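Local coordinates for insecticidal crystal protein Cry7Cal (Bacillus thuringiensis, PDB 5ZI1) that is an insecticidal three-domain crystal toxin active against a locust, and as a delta endotoxin probably binds a receptor in the host gut and forms pores in its membranes, at residues Asn88-Tyr93 / Val118-Leu123; Tyr272-Ser277 / Ile438-Gly443; Thr531-Met536 / Phe547-Lys552. All blocks are in the same frame, centred on the assembly; numbering follows the deposited sequence.

Interaction 1: residues Asn88-Tyr93 / Val118-Leu123; sequences NALEGY and VSTENL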
ATOM      1  N   ASN A  88     -15.651 -21.636 -11.438  1.00 50.07           N
ATOM      2  CA  ASN A  88     -15.707 -22.698 -12.436  1.00 54.71           C
ATOM      3  C   ASN A  88     -15.389 -22.183 -13.839  1.00 55.62           C
ATOM      4  O   ASN A  88     -14.879 -22.945 -14.669  1.00 53.25           O
ATOM      5  CB  ASN A  88     -17.070 -23.399 -12.395  1.00 48.89           C
ATOM      6  CG  ASN A  88     -17.158 -24.415 -11.247  1.00 70.64           C
ATOM      7  OD1 ASN A  88     -16.567 -25.506 -11.314  1.00 72.42           O
ATOM      8  ND2 ASN A  88     -17.864 -24.047 -10.176  1.00 65.53           N
ATOM      9  N   ALA A  89     -15.656 -20.904 -14.126  1.00 47.53           N
ATOM     10  CA  ALA A  89     -15.372 -20.447 -15.481  1.00 57.24           C
ATOM     11  C   ALA A  89     -13.883 -20.190 -15.646  1.00 51.06           C
ATOM     12  O   ALA A  89     -13.296 -20.557 -16.670  1.00 53.36           O
ATOM     13  CB  ALA A  89     -16.201 -19.201 -15.831  1.00 43.54           C
ATOM     14  N   LEU A  90     -13.253 -19.592 -14.641  1.00 49.39           N
ATOM     15  CA  LEU A  90     -11.799 -19.471 -14.678  1.00 53.22           C
ATOM     16  C   LEU A  90     -11.130 -20.838 -14.751  1.00 53.03           C
ATOM     17  O   LEU A  90     -10.199 -21.037 -15.541  1.00 58.32           O
ATOM     18  CB  LEU A  90     -11.303 -18.695 -13.467  1.00 54.23           C
ATOM     19  CG  LEU A  90     -11.653 -17.212 -13.524  1.00 54.98           C
ATOM     20  CD1 LEU A  90     -11.418 -16.573 -12.163  1.00 53.09           C
ATOM     21  CD2 LEU A  90     -10.822 -16.523 -14.603  1.00 51.29           C
ATOM     22  N   GLU A  91     -11.584 -21.798 -13.939  1.00 56.19           N
ATOM     23  CA  GLU A  91     -11.032 -23.147 -14.029  1.00 59.17           C
ATOM     24  C   GLU A  91     -11.109 -23.655 -15.458  1.00 52.93           C
ATOM     25  O   GLU A  91     -10.108 -24.106 -16.026  1.00 57.24           O
ATOM     26  CB  GLU A  91     -11.768 -24.112 -13.098  1.00 56.94           C
ATOM     27  CG  GLU A  91     -11.527 -23.906 -11.620  1.00 64.34           C
ATOM     28  CD  GLU A  91     -12.414 -24.805 -10.728  1.00 70.10           C
ATOM     29  OE1 GLU A  91     -13.114 -25.706 -11.265  1.00 70.83           O
ATOM     30  OE2 GLU A  91     -12.414 -24.599  -9.490  1.00 64.71           O
ATOM     31  N   GLY A  92     -12.295 -23.562 -16.062  1.00 54.53           N
ATOM     32  CA  GLY A  92     -12.464 -23.994 -17.440  1.00 51.48           C
ATOM     33  C   GLY A  92     -11.629 -23.199 -18.423  1.00 54.94           C
ATOM     34  O   GLY A  92     -11.189 -23.737 -19.444  1.00 60.05           O
ATOM     35  N   TYR A  93     -11.395 -21.915 -18.140  1.00 49.88           N
ATOM     36  CA  TYR A  93     -10.568 -21.127 -19.047  1.00 55.05           C
ATOM     37  C   TYR A  93      -9.097 -21.539 -18.950  1.00 56.45           C
ATOM     38  O   TYR A  93      -8.446 -21.784 -19.978  1.00 54.07           O
ATOM     39  CB  TYR A  93     -10.749 -19.625 -18.782  1.00 50.99           C
ATOM     40  CG  TYR A  93      -9.716 -18.786 -19.512  1.00 54.74           C
ATOM     41  CD1 TYR A  93      -9.856 -18.477 -20.865  1.00 53.14           C
ATOM     42  CD2 TYR A  93      -8.573 -18.342 -18.854  1.00 52.83           C
ATOM     43  CE1 TYR A  93      -8.883 -17.721 -21.532  1.00 50.28           C
ATOM     44  CE2 TYR A  93      -7.618 -17.591 -19.494  1.00 50.65           C
ATOM     45  CZ  TYR A  93      -7.760 -17.282 -20.828  1.00 53.89           C
ATOM     46  OH  TYR A  93      -6.760 -16.536 -21.431  1.00 48.65           O
ATOM     47  N   VAL A 118     -14.303 -15.537 -24.005  1.00 50.10           N
ATOM     48  CA  VAL A 118     -15.389 -14.561 -24.115  1.00 45.38           C
ATOM     49  C   VAL A 118     -16.558 -14.971 -23.234  1.00 49.26           C
ATOM     50  O   VAL A 118     -17.220 -14.112 -22.637  1.00 51.47           O
ATOM     51  CB  VAL A 118     -15.821 -14.334 -25.583  1.00 53.07           C
ATOM     52  CG1 VAL A 118     -14.610 -14.041 -26.480  1.00 50.85           C
ATOM     53  CG2 VAL A 118     -16.593 -15.507 -26.114  1.00 55.27           C
ATOM     54  N   SER A 119     -16.801 -16.272 -23.069  1.00 50.29           N
ATOM     55  CA  SER A 119     -17.836 -16.666 -22.120  1.00 53.10           C
ATOM     56  C   SER A 119     -17.440 -16.316 -20.692  1.00 48.53           C
ATOM     57  O   SER A 119     -18.303 -15.930 -19.896  1.00 48.63           O
ATOM     58  CB  SER A 119     -18.163 -18.156 -22.251  1.00 54.58           C
ATOM     59  OG  SER A 119     -17.039 -18.967 -21.953  1.00 61.67           O
ATOM     60  N   THR A 120     -16.149 -16.423 -20.341  1.00 50.39           N
ATOM     61  CA  THR A 120     -15.760 -16.106 -18.960  1.00 51.02           C
ATOM     62  C   THR A 120     -15.757 -14.600 -18.737  1.00 48.94           C
ATOM     63  O   THR A 120     -16.163 -14.120 -17.673  1.00 49.20           O
ATOM     64  CB  THR A 120     -14.384 -16.693 -18.614  1.00 48.45           C
ATOM     65  OG1 THR A 120     -14.436 -18.122 -18.671  1.00 48.76           O
ATOM     66  CG2 THR A 120     -13.968 -16.296 -17.210  1.00 46.15           C
ATOM     67  N   GLU A 121     -15.331 -13.838 -19.748  1.00 49.59           N
ATOM     68  CA  GLU A 121     -15.297 -12.388 -19.612  1.00 46.26           C
ATOM     69  C   GLU A 121     -16.706 -11.812 -19.545  1.00 48.16           C
ATOM     70  O   GLU A 121     -16.939 -10.823 -18.838  1.00 46.15           O
ATOM     71  CB  GLU A 121     -14.489 -11.786 -20.771  1.00 44.46           C
ATOM     72  CG  GLU A 121     -14.023 -10.352 -20.527  1.00 50.14           C
ATOM     73  CD  GLU A 121     -15.115  -9.308 -20.796  1.00 53.17           C
ATOM     74  OE1 GLU A 121     -15.952  -9.552 -21.699  1.00 50.28           O
ATOM     75  OE2 GLU A 121     -15.135  -8.256 -20.103  1.00 48.91           O
ATOM     76  N   ASN A 122     -17.660 -12.428 -20.256  1.00 45.59           N
ATOM     77  CA  ASN A 122     -19.051 -12.028 -20.118  1.00 43.10           C
ATOM     78  C   ASN A 122     -19.578 -12.321 -18.716  1.00 48.00           C
ATOM     79  O   ASN A 122     -20.364 -11.531 -18.183  1.00 46.24           O
ATOM     80  CB  ASN A 122     -19.905 -12.714 -21.190  1.00 47.30           C
ATOM     81  CG  ASN A 122     -19.790 -12.032 -22.583  1.00 48.82           C
ATOM     82  OD1 ASN A 122     -19.370 -10.879 -22.700  1.00 46.36           O
ATOM     83  ND2 ASN A 122     -20.170 -12.755 -23.625  1.00 46.02           N
ATOM     84  N   LEU A 123     -19.138 -13.419 -18.080  1.00 49.16           N
ATOM     85  CA  LEU A 123     -19.577 -13.669 -16.712  1.00 45.06           C
ATOM     86  C   LEU A 123     -19.178 -12.522 -15.796  1.00 46.42           C
ATOM     87  O   LEU A 123     -19.970 -12.084 -14.956  1.00 49.83           O
ATOM     88  CB  LEU A 123     -19.025 -14.995 -16.177  1.00 53.08           C
ATOM     89  CG  LEU A 123     -19.666 -15.449 -14.844  1.00 50.46           C
ATOM     90  CD1 LEU A 123     -21.184 -15.355 -14.947  1.00 48.32           C
ATOM     91  CD2 LEU A 123     -19.280 -16.866 -14.455  1.00 40.14           C
TER
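Ala89 and Thr120 meet at the centre of an antiparallel helix-helix contact in the N-terminal domain, where helix 73-101 lies against helix 107-127, the next helix in the chain. The two short segments run at 158° between their N-to-C directions with axes 9.5 Å apart, and no hydrogen bond passes between them. Their backbones are nearest at this pair, with 5.6 Å between Ala89 CA and Thr120 CA. Both CA-CB bonds point at the other helix. Thr120 meets the alanine with both branches: its OG1 lies 3.5 Å from Ala89 CB, and its CG2 also reaches that methyl at 3.9 Å. The hydroxyl sits 3.4 Å from Ala89 O without bonding to it. Thr120 OG1 is turned anti to its own carbonyl carbon (chi1 -64°), beside the backbone N, and is hydrogen-bonded to Arg116 O one turn back, so this buried hydroxyl is satisfied within its own helix. Ala89 O for its part accepts the helical bond from Tyr93 N. Delta endotoxins carry an N-terminal bundle of alpha-helices, thought to be the part that enters membranes, and this is one of its helical hairpins, closed by the short connection between the two helices. Leu123 adds an apolar contact, its CD2 4.1 Å from Ala89 CB. Leu90 comes in across Thr120 at about a right angle, its CD2 4.1 Å from Thr120 CG2; its side chain also packs on Phe40 and Leu44 of helix 33-47 and on Leu150 of helix 141-165. Tyr93 offers only CB to Thr120 OG1, at 4.0 Å; its side chain also touches Val113, Phe117 and Trp165, and its hydroxyl is hydrogen-bonded to Asn157.

Interaction 2: residues Tyr272-Ser277 / Ile438-Gly443; sequences YGAASS and IFKETG
Glu441 N donates to Ala274 O over 2.8 Å, in the plane of that carbonyl and with an N-H...O angle of 159°, and one step away Ser276 N donates to Phe439 O over 2.9 Å. The second donor stands 20° out of its carbonyl plane. Between these two bonds Ala275 faces Lys440 in a single beta bridge, their CA atoms 4.3 Å apart. Further out, Glu441 lays its side chain across the 272-277 turn. CG is anti to the backbone N (chi1 -176°); the extended chain beyond it then carries the carboxylate to Ser277, whose OG gives OE1 only a weak hydrogen bond of 3.5 Å. The other oxygen, OE2, lies 3.3 Å from Ala275 O; both are acceptors, so nothing bonds there and the approach is probably mildly repulsive. The hydroxyl of Ser276 is hydrogen-bonded to Glu278 N, just ahead of helix 279-286.

Packing completes the contact. Ala275 CB touches Ile438 CG2 at 3.8 Å, next to Ile282 and Trp212, which also cover the isoleucine. Phe439 brings CD1 to 3.9 Å from Ser276 CB, the methylene standing obliquely to the ring. On the Ala274 side, Lys440 passes the aliphatic part of its chain by the carbonyl, CG 3.6 Å from Ala274 O, while Trp369 and Gln371 of strand 369-382 touch Ala274. Tyr272 points the other way and is hydrogen-bonded through its OH to Glu213 of helix 208-227. One isolated bridge thus joins a 3-10 turn and its following loop to the connection between strands 430-437 and 448-454, 161 residues on, beside a helix of the N-terminal bundle and within the middle domain, the beta-prism of three-domain Cry toxins.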
ATOM      1  N   TYR A 272      -9.204   4.300  25.823  1.00 43.03           N
ATOM      2  CA  TYR A 272      -9.964   5.184  24.922  1.00 47.56           C
ATOM      3  C   TYR A 272     -10.423   6.468  25.612  1.00 49.48           C
ATOM      4  O   TYR A 272     -10.230   7.571  25.080  1.00 49.25           O
ATOM      5  CB  TYR A 272     -11.179   4.466  24.330  1.00 45.11           C
ATOM      6  CG  TYR A 272     -10.891   3.133  23.690  1.00 48.52           C
ATOM      7  CD1 TYR A 272      -9.978   3.020  22.652  1.00 46.04           C
ATOM      8  CD2 TYR A 272     -11.554   1.982  24.116  1.00 50.21           C
ATOM      9  CE1 TYR A 272      -9.726   1.791  22.063  1.00 47.91           C
ATOM     10  CE2 TYR A 272     -11.306   0.750  23.537  1.00 49.17           C
ATOM     11  CZ  TYR A 272     -10.392   0.665  22.510  1.00 49.87           C
ATOM     12  OH  TYR A 272     -10.139  -0.555  21.935  1.00 54.48           O
ATOM     13  N   GLY A 273     -11.017   6.349  26.808  1.00 50.23           N
ATOM     14  CA  GLY A 273     -11.493   7.519  27.528  1.00 40.52           C
ATOM     15  C   GLY A 273     -10.428   8.562  27.800  1.00 49.59           C
ATOM     16  O   GLY A 273     -10.760   9.730  28.012  1.00 53.38           O
ATOM     17  N   ALA A 274      -9.148   8.172  27.781  1.00 50.84           N
ATOM     18  CA  ALA A 274      -8.059   9.116  28.009  1.00 48.17           C
ATOM     19  C   ALA A 274      -7.634   9.875  26.756  1.00 48.70           C
ATOM     20  O   ALA A 274      -6.983  10.921  26.877  1.00 51.31           O
ATOM     21  CB  ALA A 274      -6.846   8.387  28.595  1.00 53.65           C
ATOM     22  N   ALA A 275      -7.990   9.395  25.566  1.00 47.96           N
ATOM     23  CA  ALA A 275      -7.654  10.114  24.343  1.00 51.47           C
ATOM     24  C   ALA A 275      -8.434  11.423  24.234  1.00 50.70           C
ATOM     25  O   ALA A 275      -9.439  11.640  24.919  1.00 52.08           O
ATOM     26  CB  ALA A 275      -7.936   9.256  23.112  1.00 45.75           C
ATOM     27  N   SER A 276      -7.940  12.305  23.359  1.00 45.04           N
ATOM     28  CA  SER A 276      -8.618  13.558  23.042  1.00 54.58           C
ATOM     29  C   SER A 276     -10.079  13.320  22.685  1.00 52.08           C
ATOM     30  O   SER A 276     -10.457  12.254  22.198  1.00 47.88           O
ATOM     31  CB  SER A 276      -7.943  14.259  21.856  1.00 53.92           C
ATOM     32  OG  SER A 276      -8.653  15.432  21.519  1.00 49.82           O
ATOM     33  N   SER A 277     -10.905  14.329  22.932  1.00 53.97           N
ATOM     34  CA  SER A 277     -12.299  14.271  22.525  1.00 61.02           C
ATOM     35  C   SER A 277     -12.498  14.768  21.100  1.00 57.37           C
ATOM     36  O   SER A 277     -13.605  14.663  20.569  1.00 58.58           O
ATOM     37  CB  SER A 277     -13.177  15.072  23.499  1.00 59.97           C
ATOM     38  OG  SER A 277     -12.807  16.442  23.521  1.00 66.47           O
ATOM     39  N   ILE A 438      -0.811   8.684  20.613  1.00 47.95           N
ATOM     40  CA  ILE A 438      -2.189   9.112  20.759  1.00 43.58           C
ATOM     41  C   ILE A 438      -2.202  10.440  21.494  1.00 51.58           C
ATOM     42  O   ILE A 438      -1.632  10.559  22.587  1.00 49.76           O
ATOM     43  CB  ILE A 438      -3.002   8.057  21.522  1.00 42.04           C
ATOM     44  CG1 ILE A 438      -3.248   6.837  20.646  1.00 46.06           C
ATOM     45  CG2 ILE A 438      -4.318   8.631  21.980  1.00 44.28           C
ATOM     46  CD1 ILE A 438      -4.074   7.154  19.371  1.00 44.09           C
ATOM     47  N   PHE A 439      -2.856  11.438  20.895  1.00 48.66           N
ATOM     48  CA  PHE A 439      -3.093  12.714  21.557  1.00 47.99           C
ATOM     49  C   PHE A 439      -3.964  12.495  22.790  1.00 50.83           C
ATOM     50  O   PHE A 439      -5.135  12.123  22.678  1.00 51.08           O
ATOM     51  CB  PHE A 439      -3.780  13.679  20.588  1.00 49.03           C
ATOM     52  CG  PHE A 439      -3.702  15.116  21.007  1.00 50.41           C
ATOM     53  CD1 PHE A 439      -4.264  15.539  22.203  1.00 50.22           C
ATOM     54  CD2 PHE A 439      -3.071  16.053  20.193  1.00 53.31           C
ATOM     55  CE1 PHE A 439      -4.183  16.868  22.606  1.00 51.13           C
ATOM     56  CE2 PHE A 439      -2.999  17.393  20.570  1.00 52.74           C
ATOM     57  CZ  PHE A 439      -3.556  17.800  21.782  1.00 59.39           C
ATOM     58  N   LYS A 440      -3.413  12.751  23.964  1.00 53.86           N
ATOM     59  CA  LYS A 440      -4.107  12.443  25.203  1.00 54.19           C
ATOM     60  C   LYS A 440      -4.841  13.676  25.717  1.00 55.74           C
ATOM     61  O   LYS A 440      -4.354  14.807  25.597  1.00 56.37           O
ATOM     62  CB  LYS A 440      -3.123  11.909  26.252  1.00 52.35           C
ATOM     63  CG  LYS A 440      -3.425  10.485  26.732  1.00 53.16           C
ATOM     64  CD  LYS A 440      -2.202   9.727  27.278  1.00 48.26           C
ATOM     65  CE  LYS A 440      -1.409  10.559  28.254  1.00 50.17           C
ATOM     66  NZ  LYS A 440      -0.385  11.386  27.535  1.00 54.52           N
ATOM     67  N   GLU A 441      -6.033  13.450  26.264  1.00 56.14           N
ATOM     68  CA  GLU A 441      -6.820  14.509  26.882  1.00 59.52           C
ATOM     69  C   GLU A 441      -6.494  14.679  28.356  1.00 59.14           C
ATOM     70  O   GLU A 441      -6.636  15.786  28.888  1.00 55.58           O
ATOM     71  CB  GLU A 441      -8.316  14.215  26.734  1.00 59.97           C
ATOM     72  CG  GLU A 441      -9.251  15.298  27.264  1.00 68.00           C
ATOM     73  CD  GLU A 441     -10.720  15.040  26.877  1.00 76.03           C
ATOM     74  OE1 GLU A 441     -11.493  16.013  26.693  1.00 74.15           O
ATOM     75  OE2 GLU A 441     -11.114  13.852  26.749  1.00 76.69           O
ATOM     76  N   THR A 442      -6.049  13.615  29.021  1.00 52.47           N
ATOM     77  CA  THR A 442      -5.761  13.693  30.447  1.00 59.19           C
ATOM     78  C   THR A 442      -4.633  12.732  30.828  1.00 58.62           C
ATOM     79  O   THR A 442      -4.357  11.749  30.134  1.00 56.40           O
ATOM     80  CB  THR A 442      -7.017  13.382  31.268  1.00 55.43           C
ATOM     81  OG1 THR A 442      -6.867  13.904  32.591  1.00 53.58           O
ATOM     82  CG2 THR A 442      -7.242  11.888  31.347  1.00 49.60           C
ATOM     83  N   GLY A 443      -3.987  13.024  31.956  1.00 55.61           N
ATOM     84  CA  GLY A 443      -3.040  12.085  32.514  1.00 51.09           C
ATOM     85  C   GLY A 443      -1.617  12.169  31.999  1.00 53.90           C
ATOM     86  O   GLY A 443      -1.136  13.240  31.618  1.00 55.94           O
TER

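Interaction 3: residues Thr531-Met536 / Phe547-Lys552; sequences TGDGVM and FTATMK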
ATOM      1  N   THR A 531      -3.210  20.338 -15.145  1.00 53.49           N
ATOM      2  CA  THR A 531      -4.316  21.227 -15.473  1.00 52.90           C
ATOM      3  C   THR A 531      -3.978  22.189 -16.603  1.00 58.33           C
ATOM      4  O   THR A 531      -4.834  22.994 -16.993  1.00 54.67           O
ATOM      5  CB  THR A 531      -4.724  22.040 -14.246  1.00 53.94           C
ATOM      6  OG1 THR A 531      -3.574  22.715 -13.730  1.00 52.45           O
ATOM      7  CG2 THR A 531      -5.306  21.137 -13.158  1.00 55.67           C
ATOM      8  N   GLY A 532      -2.751  22.137 -17.117  1.00 59.47           N
ATOM      9  CA  GLY A 532      -2.342  22.993 -18.212  1.00 53.55           C
ATOM     10  C   GLY A 532      -1.140  22.391 -18.902  1.00 55.26           C
ATOM     11  O   GLY A 532      -0.646  21.324 -18.526  1.00 57.83           O
ATOM     12  N   ASP A 533      -0.660  23.110 -19.905  1.00 51.89           N
ATOM     13  CA  ASP A 533       0.422  22.658 -20.766  1.00 53.17           C
ATOM     14  C   ASP A 533       1.768  23.089 -20.195  1.00 49.30           C
ATOM     15  O   ASP A 533       1.872  24.098 -19.491  1.00 50.48           O
ATOM     16  CB  ASP A 533       0.258  23.234 -22.187  1.00 54.95           C
ATOM     17  CG  ASP A 533      -1.185  23.142 -22.714  1.00 65.19           C
ATOM     18  OD1 ASP A 533      -1.932  22.209 -22.324  1.00 66.63           O
ATOM     19  OD2 ASP A 533      -1.574  23.998 -23.542  1.00 75.65           O
ATOM     20  N   GLY A 534       2.808  22.342 -20.536  1.00 47.18           N
ATOM     21  CA  GLY A 534       4.146  22.781 -20.190  1.00 45.12           C
ATOM     22  C   GLY A 534       5.209  21.846 -20.710  1.00 49.69           C
ATOM     23  O   GLY A 534       4.945  20.993 -21.563  1.00 48.71           O
ATOM     24  N   VAL A 535       6.418  21.999 -20.158  1.00 48.92           N
ATOM     25  CA  VAL A 535       7.605  21.298 -20.629  1.00 47.70           C
ATOM     26  C   VAL A 535       8.326  20.692 -19.431  1.00 49.73           C
ATOM     27  O   VAL A 535       8.556  21.373 -18.427  1.00 49.54           O
ATOM     28  CB  VAL A 535       8.537  22.240 -21.420  1.00 52.71           C
ATOM     29  CG1 VAL A 535       9.836  21.552 -21.753  1.00 47.19           C
ATOM     30  CG2 VAL A 535       7.852  22.701 -22.695  1.00 45.24           C
ATOM     31  N   MET A 536       8.684  19.415 -19.543  1.00 51.97           N
ATOM     32  CA  MET A 536       9.344  18.661 -18.490  1.00 54.92           C
ATOM     33  C   MET A 536      10.725  18.218 -18.969  1.00 55.34           C
ATOM     34  O   MET A 536      10.997  18.159 -20.170  1.00 56.58           O
ATOM     35  CB  MET A 536       8.484  17.444 -18.087  1.00 51.89           C
ATOM     36  CG  MET A 536       8.816  16.818 -16.732  1.00 55.25           C
ATOM     37  SD  MET A 536       7.749  15.401 -16.317  1.00 56.54           S
ATOM     38  CE  MET A 536       6.159  16.229 -16.120  1.00 53.26           C
ATOM     39  N   PHE A 547       4.313  18.609 -22.612  1.00 46.18           N
ATOM     40  CA  PHE A 547       3.130  17.846 -22.214  1.00 48.52           C
ATOM     41  C   PHE A 547       1.872  18.703 -22.243  1.00 43.01           C
ATOM     42  O   PHE A 547       1.919  19.914 -22.005  1.00 45.94           O
ATOM     43  CB  PHE A 547       3.254  17.253 -20.798  1.00 43.73           C
ATOM     44  CG  PHE A 547       3.409  18.287 -19.722  1.00 45.92           C
ATOM     45  CD1 PHE A 547       2.306  18.831 -19.088  1.00 45.25           C
ATOM     46  CD2 PHE A 547       4.665  18.738 -19.364  1.00 46.57           C
ATOM     47  CE1 PHE A 547       2.461  19.816 -18.120  1.00 45.56           C
ATOM     48  CE2 PHE A 547       4.828  19.708 -18.393  1.00 46.61           C
ATOM     49  CZ  PHE A 547       3.730  20.244 -17.766  1.00 45.97           C
ATOM     50  N   THR A 548       0.735  18.047 -22.452  1.00 43.95           N
ATOM     51  CA  THR A 548      -0.565  18.711 -22.468  1.00 49.45           C
ATOM     52  C   THR A 548      -1.362  18.394 -21.207  1.00 52.75           C
ATOM     53  O   THR A 548      -1.023  17.502 -20.421  1.00 50.61           O
ATOM     54  CB  THR A 548      -1.380  18.299 -23.691  1.00 52.74           C
ATOM     55  OG1 THR A 548      -1.556  16.876 -23.661  1.00 52.10           O
ATOM     56  CG2 THR A 548      -0.676  18.729 -25.001  1.00 45.49           C
ATOM     57  N   ALA A 549      -2.449  19.145 -21.039  1.00 53.72           N
ATOM     58  CA  ALA A 549      -3.318  18.993 -19.886  1.00 52.55           C
ATOM     59  C   ALA A 549      -4.020  17.648 -19.915  1.00 52.08           C
ATOM     60  O   ALA A 549      -4.307  17.092 -20.975  1.00 49.90           O
ATOM     61  CB  ALA A 549      -4.353  20.110 -19.845  1.00 48.97           C
ATOM     62  N   THR A 550      -4.268  17.105 -18.730  1.00 54.06           N
ATOM     63  CA  THR A 550      -5.062  15.895 -18.613  1.00 55.32           C
ATOM     64  C   THR A 550      -6.378  16.113 -17.885  1.00 52.00           C
ATOM     65  O   THR A 550      -7.209  15.204 -17.865  1.00 55.64           O
ATOM     66  CB  THR A 550      -4.256  14.805 -17.894  1.00 52.88           C
ATOM     67  OG1 THR A 550      -4.063  15.184 -16.522  1.00 49.73           O
ATOM     68  CG2 THR A 550      -2.898  14.630 -18.589  1.00 46.98           C
ATOM     69  N   MET A 551      -6.598  17.291 -17.317  1.00 53.53           N
ATOM     70  CA  MET A 551      -7.711  17.522 -16.412  1.00 59.32           C
ATOM     71  C   MET A 551      -7.899  19.021 -16.276  1.00 62.69           C
ATOM     72  O   MET A 551      -7.011  19.807 -16.622  1.00 58.82           O
ATOM     73  CB  MET A 551      -7.449  16.902 -15.039  1.00 52.18           C
ATOM     74  CG  MET A 551      -6.123  17.341 -14.458  1.00 57.91           C
ATOM     75  SD  MET A 551      -5.778  16.725 -12.794  1.00 54.37           S
ATOM     76  CE  MET A 551      -7.199  17.389 -11.921  1.00 56.12           C
ATOM     77  N   LYS A 552      -9.066  19.404 -15.766  1.00 68.46           N
ATOM     78  CA  LYS A 552      -9.372  20.790 -15.452  1.00 67.54           C
ATOM     79  C   LYS A 552      -9.154  21.013 -13.961  1.00 64.01           C
ATOM     80  O   LYS A 552      -9.292  20.090 -13.158  1.00 58.67           O
ATOM     81  CB  LYS A 552     -10.812  21.145 -15.842  1.00 67.70           C
ATOM     82  CG  LYS A 552     -11.135  20.936 -17.318  1.00 72.62           C
ATOM     83  CD  LYS A 552     -12.599  21.263 -17.620  1.00 82.31           C
ATOM     84  CE  LYS A 552     -12.745  22.556 -18.434  1.00 84.54           C
ATOM     85  NZ  LYS A 552     -14.086  23.199 -18.238  1.00 82.47           N
TER
HETATM   86  O   HOH W   1      -4.014  21.082 -23.043  1.00 58.00           O
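Gly534 and Phe547 exchange both backbone hydrogen bonds of an antiparallel hydrogen-bonded pair: Phe547 N donates to Gly534 O over 2.7 Å, and Gly534 N returns one to Phe547 O over 3.0 Å, both nearly straight. Beyond Phe547 the regular pairing stops. Asp533 OD1 takes over there, accepting a weak bond from Ala549 N (3.4 Å) and a hydrogen bond from a water whose 2.5 Å distance is short enough to be doubtful; the same water accepts from Ala549 N, so the amide is shared between carboxylate and water. Asp533 O goes to Ser586 OG and Thr548 O to Tyr528 OH. Val535 N donates to Thr585 OG1, and Thr589 N donates to Thr531 OG1. At the far end Thr531 CA makes a CA-H...O contact of 3.3 Å with Met551 O.

The phenyl ring of Phe547 folds back over its own partner. CG lies between the backbone N and the carbonyl carbon (chi1 61°), and Gly534 CA stands over a ring face, 3.8 Å from the centroid, in a CH-pi contact, so the ring lies directly on the glycine backbone. Met536 CB borders the ring at CD2, and Tyr528 and Leu562 also pack on it. This is the open end of a beta-hairpin, strands 534-538 and 545-547, the latter at the edge of its sheet, within the C-terminal beta-sandwich of the delta endotoxins.

Overall arrangement
The three contacts follow one another along the chain, one in each of the three domains of the toxin core. Interaction 1 joins neighbouring helices of the N-terminal bundle, interaction 2 pairs distant loops of the middle domain, and interaction 3 is local to a hairpin of the C-terminal domain. None touches another: the centres of interactions 1 and 2 are about 53 Å apart, on opposite sides of the chain's centre, those of 2 and 3 about 46 Å, and those of 1 and 3 about 41 Å, with nearest atoms about 25 Å apart. Interaction 2 also touches the N-terminal bundle, through Tyr272 and Ile438, which contact helix 208-227.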